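Long-range contact in PAN2-PAN3 deadenylation complex catalytic subunit pan2 (Neurospora crassa, PDB 4CZW), which shortens the poly(A) tails of mRNA as the catalytic exonuclease of the PAN2-PAN3 deadenylation complex, here represented by its protease-like and nuclease domains: residues T182-H195 with L235-C248. Sequence-based numbering, arbitrary orientation.
Sequences TDARYQIKCMHCQH and LENEAVNKGYCTKC. With ZN (zinc ion), chain C.
Lys247 lies extended over the thiolate of Cys193, its CD 3.6 Å from Cys193 SG and 3.8 Å from His195 CB, so that an aliphatic shaft roofs one side of a zinc site. The site is a worked example of how two CxxC turns, knuckle-like in form, fasten strands that are not neighbours in a sheet. Cys190 and Cys193 come from one turn, Cys245 and Cys248 from the other, and all four sulfurs hold the zinc at 2.2 to 2.3 Å. Torsions match: in Cys190 and Cys245, the first of each pair, SG stands opposite the backbone N (chi1 174° and -180°), while in Cys193 and Cys248 it sits between the N and the carbonyl carbon. Cys190 CB also rests 3.6 Å from Cys245 SG. Backbone amides within each turn point at its first sulfur: His192 N donates to Cys190 SG over 3.4 Å, with a weak bond from Cys193 N beside it, and Lys247 N makes a weak one to Cys245 SG. Such N-H donors would be expected to temper the negative charge of four thiolates. Met191, present as selenomethionine, sets its SE 4.2 Å from Val240 CG1, and Tyr186 brings its hydroxyl to 3.5 Å from Asn237 ND2, with Asn237 CB at the ring edge and the amide steeply inclined to the ring. The arrangement is consistent with the zinc ribbon at the tip of the fingers in USP domains; this pseudo-enzyme domain is predicted to be inactive and to act as a scaffold. Strand 250-262 lies between 183-190 and 238-245 in a four-stranded antiparallel sheet, whose fourth member, 196-201, flanks 183-190. The zinc thus clasps the far end of this projecting sheet, while Leu235, ending helix 227-235, packs on Val301 of strand 300-305 at the other.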
# COMPACT_ATOMS: atom_id res chain seq x y z
N THR A 182 21.60 5.76 2.93
CA THR A 182 22.58 6.63 3.56
C THR A 182 23.95 6.31 2.98
O THR A 182 24.59 5.33 3.38
CB THR A 182 22.61 6.48 5.09
OG1 THR A 182 21.33 6.80 5.63
CG2 THR A 182 23.66 7.39 5.70
N ASP A 183 24.39 7.12 2.02
CA ASP A 183 25.67 6.89 1.35
C ASP A 183 26.83 7.02 2.33
O ASP A 183 27.15 8.12 2.78
CB ASP A 183 25.84 7.87 0.18
CG ASP A 183 27.11 7.62 -0.61
OD1 ASP A 183 27.56 6.45 -0.65
OD2 ASP A 183 27.65 8.58 -1.19
N ALA A 184 27.45 5.89 2.65
CA ALA A 184 28.53 5.88 3.64
C ALA A 184 29.46 4.69 3.46
O ALA A 184 29.18 3.76 2.70
CB ALA A 184 27.95 5.89 5.04
N ARG A 185 30.58 4.72 4.18
CA ARG A 185 31.53 3.62 4.20
C ARG A 185 32.36 3.68 5.48
O ARG A 185 32.49 4.74 6.09
CB ARG A 185 32.44 3.66 2.97
CG ARG A 185 33.38 4.85 2.93
CD ARG A 185 34.33 4.76 1.74
NE ARG A 185 35.25 5.89 1.69
CZ ARG A 185 36.20 6.05 0.77
NH1 ARG A 185 36.35 5.14 -0.18
NH2 ARG A 185 36.99 7.11 0.81
N TYR A 186 32.92 2.54 5.88
CA TYR A 186 33.72 2.48 7.10
C TYR A 186 35.21 2.68 6.83
O TYR A 186 35.79 2.01 5.97
CB TYR A 186 33.50 1.15 7.81
CG TYR A 186 32.17 1.03 8.52
CD1 TYR A 186 31.98 1.59 9.78
CD2 TYR A 186 31.11 0.37 7.93
CE1 TYR A 186 30.76 1.49 10.43
CE2 TYR A 186 29.89 0.26 8.57
CZ TYR A 186 29.72 0.82 9.82
OH TYR A 186 28.51 0.72 10.46
N GLN A 187 35.81 3.60 7.56
CA GLN A 187 37.26 3.80 7.51
C GLN A 187 37.93 3.05 8.66
O GLN A 187 37.82 3.46 9.82
CB GLN A 187 37.61 5.28 7.56
CG GLN A 187 39.10 5.55 7.70
CD GLN A 187 39.42 7.02 7.93
OE1 GLN A 187 38.98 7.88 7.17
NE2 GLN A 187 40.18 7.30 8.98
N ILE A 188 38.61 1.97 8.33
CA ILE A 188 39.29 1.16 9.34
C ILE A 188 40.78 1.51 9.40
O ILE A 188 41.54 1.17 8.49
CB ILE A 188 39.13 -0.34 9.05
CG1 ILE A 188 37.65 -0.70 8.92
CG2 ILE A 188 39.79 -1.17 10.14
CD1 ILE A 188 37.39 -2.16 8.62
N LYS A 189 41.17 2.19 10.47
CA LYS A 189 42.55 2.63 10.62
C LYS A 189 43.29 1.85 11.71
O LYS A 189 42.82 1.76 12.84
CB LYS A 189 42.60 4.13 10.93
CG LYS A 189 43.99 4.65 11.24
CD LYS A 189 43.96 6.11 11.67
CE LYS A 189 43.47 7.01 10.56
NZ LYS A 189 43.49 8.45 10.94
N CYS A 190 44.44 1.29 11.36
CA CYS A 190 45.31 0.67 12.34
C CYS A 190 45.88 1.74 13.26
O CYS A 190 46.41 2.74 12.79
CB CYS A 190 46.44 -0.11 11.65
SG CYS A 190 47.69 -0.79 12.78
N MSE A 191 45.75 1.54 14.57
CA MSE A 191 46.19 2.55 15.53
C MSE A 191 47.69 2.48 15.80
O MSE A 191 48.19 3.17 16.68
CB MSE A 191 45.41 2.41 16.83
CG MSE A 191 43.91 2.64 16.69
SE MSE A 191 42.98 2.63 18.39
CE MSE A 191 43.88 4.14 19.24
N HIS A 192 48.40 1.65 15.05
CA HIS A 192 49.85 1.52 15.21
C HIS A 192 50.59 2.17 14.05
O HIS A 192 51.37 3.11 14.24
CB HIS A 192 50.25 0.06 15.34
CG HIS A 192 51.69 -0.14 15.72
ND1 HIS A 192 52.17 0.18 16.97
CD2 HIS A 192 52.74 -0.61 15.02
CE1 HIS A 192 53.47 -0.09 17.03
NE2 HIS A 192 53.84 -0.58 15.85
N CYS A 193 50.36 1.67 12.83
CA CYS A 193 51.04 2.18 11.65
C CYS A 193 50.18 3.16 10.87
O CYS A 193 50.55 3.59 9.77
CB CYS A 193 51.47 1.03 10.74
SG CYS A 193 50.11 0.07 10.05
N GLN A 194 49.02 3.50 11.43
CA GLN A 194 48.11 4.50 10.86
C GLN A 194 47.65 4.16 9.44
O GLN A 194 47.29 5.05 8.68
CB GLN A 194 48.77 5.89 10.88
CG GLN A 194 49.39 6.26 12.22
CD GLN A 194 48.42 6.10 13.37
OE1 GLN A 194 47.26 6.52 13.28
NE2 GLN A 194 48.88 5.50 14.46
N HIS A 195 47.66 2.88 9.10
CA HIS A 195 47.21 2.43 7.79
C HIS A 195 45.69 2.37 7.73
O HIS A 195 45.05 1.89 8.67
CB HIS A 195 47.81 1.07 7.44
CG HIS A 195 47.36 0.53 6.12
ND1 HIS A 195 47.65 1.16 4.93
CD2 HIS A 195 46.64 -0.57 5.80
CE1 HIS A 195 47.13 0.46 3.93
NE2 HIS A 195 46.52 -0.59 4.43
N LEU A 235 23.16 7.70 13.34
CA LEU A 235 23.74 7.71 12.00
C LEU A 235 25.23 7.38 12.02
O LEU A 235 25.71 6.59 11.21
CB LEU A 235 23.52 9.08 11.34
CG LEU A 235 22.08 9.41 10.93
CD1 LEU A 235 21.92 10.90 10.68
CD2 LEU A 235 21.69 8.62 9.69
N GLU A 236 25.96 8.00 12.95
CA GLU A 236 27.40 7.79 13.05
C GLU A 236 27.73 6.51 13.81
O GLU A 236 26.87 5.94 14.49
CB GLU A 236 28.05 8.99 13.73
CG GLU A 236 27.90 10.29 12.97
CD GLU A 236 28.51 11.47 13.70
OE1 GLU A 236 28.72 11.37 14.93
OE2 GLU A 236 28.77 12.51 13.05
N ASN A 237 28.97 6.06 13.69
CA ASN A 237 29.42 4.85 14.37
C ASN A 237 30.94 4.82 14.53
O ASN A 237 31.67 4.50 13.59
CB ASN A 237 28.96 3.61 13.60
CG ASN A 237 29.09 2.33 14.42
OD1 ASN A 237 29.78 2.29 15.44
ND2 ASN A 237 28.43 1.27 13.96
N GLU A 238 31.41 5.15 15.73
CA GLU A 238 32.82 5.03 16.06
C GLU A 238 33.04 3.86 17.00
O GLU A 238 32.28 3.67 17.95
CB GLU A 238 33.34 6.32 16.70
CG GLU A 238 33.33 7.53 15.78
CD GLU A 238 33.89 8.78 16.44
OE1 GLU A 238 34.14 8.74 17.66
OE2 GLU A 238 34.08 9.79 15.74
N ALA A 239 34.07 3.06 16.73
CA ALA A 239 34.35 1.88 17.53
C ALA A 239 35.81 1.47 17.46
O ALA A 239 36.53 1.84 16.53
CB ALA A 239 33.45 0.73 17.09
N VAL A 240 36.25 0.70 18.46
CA VAL A 240 37.61 0.18 18.49
C VAL A 240 37.60 -1.33 18.74
O VAL A 240 37.10 -1.79 19.77
CB VAL A 240 38.47 0.86 19.57
CG1 VAL A 240 39.84 0.21 19.66
CG2 VAL A 240 38.59 2.35 19.29
N ASN A 241 38.14 -2.09 17.80
CA ASN A 241 38.21 -3.54 17.93
C ASN A 241 39.56 -4.08 17.48
O ASN A 241 40.19 -3.53 16.58
CB ASN A 241 37.09 -4.21 17.14
CG ASN A 241 35.71 -3.82 17.64
OD1 ASN A 241 35.25 -4.30 18.67
ND2 ASN A 241 35.04 -2.94 16.90
N LYS A 242 39.99 -5.18 18.09
CA LYS A 242 41.24 -5.82 17.71
C LYS A 242 41.07 -6.58 16.40
O LYS A 242 40.14 -7.38 16.25
CB LYS A 242 41.72 -6.77 18.81
CG LYS A 242 42.16 -6.07 20.09
CD LYS A 242 42.70 -7.05 21.11
CE LYS A 242 43.18 -6.34 22.36
NZ LYS A 242 43.70 -7.29 23.38
N GLY A 243 41.97 -6.33 15.46
CA GLY A 243 41.93 -6.98 14.17
C GLY A 243 43.30 -6.99 13.51
O GLY A 243 44.19 -6.24 13.90
N TYR A 244 43.46 -7.85 12.50
CA TYR A 244 44.74 -7.99 11.83
C TYR A 244 45.02 -6.80 10.92
O TYR A 244 44.12 -6.25 10.29
CB TYR A 244 44.77 -9.28 11.01
CG TYR A 244 46.15 -9.66 10.51
CD1 TYR A 244 47.03 -10.35 11.32
CD2 TYR A 244 46.56 -9.32 9.23
CE1 TYR A 244 48.29 -10.70 10.87
CE2 TYR A 244 47.82 -9.66 8.77
CZ TYR A 244 48.68 -10.35 9.60
OH TYR A 244 49.93 -10.70 9.15
N CYS A 245 46.29 -6.39 10.86
CA CYS A 245 46.71 -5.34 9.95
C CYS A 245 47.72 -5.88 8.95
O CYS A 245 48.76 -6.41 9.34
CB CYS A 245 47.30 -4.15 10.71
SG CYS A 245 47.84 -2.80 9.63
N THR A 246 47.42 -5.74 7.66
CA THR A 246 48.25 -6.30 6.61
C THR A 246 49.61 -5.60 6.50
O THR A 246 50.58 -6.19 6.05
CB THR A 246 47.55 -6.22 5.24
OG1 THR A 246 47.20 -4.86 4.95
CG2 THR A 246 46.29 -7.07 5.25
N LYS A 247 49.67 -4.34 6.93
CA LYS A 247 50.90 -3.57 6.81
C LYS A 247 51.94 -3.99 7.84
O LYS A 247 53.03 -4.43 7.48
CB LYS A 247 50.61 -2.07 6.95
CG LYS A 247 51.80 -1.19 6.57
CD LYS A 247 51.47 0.29 6.68
CE LYS A 247 52.67 1.14 6.29
NZ LYS A 247 52.40 2.60 6.46
N CYS A 248 51.61 -3.87 9.13
CA CYS A 248 52.54 -4.24 10.18
C CYS A 248 52.42 -5.72 10.56
O CYS A 248 52.98 -6.15 11.57
CB CYS A 248 52.35 -3.35 11.42
SG CYS A 248 50.64 -3.14 11.97
ZN ZN C . 49.10 -1.63 11.12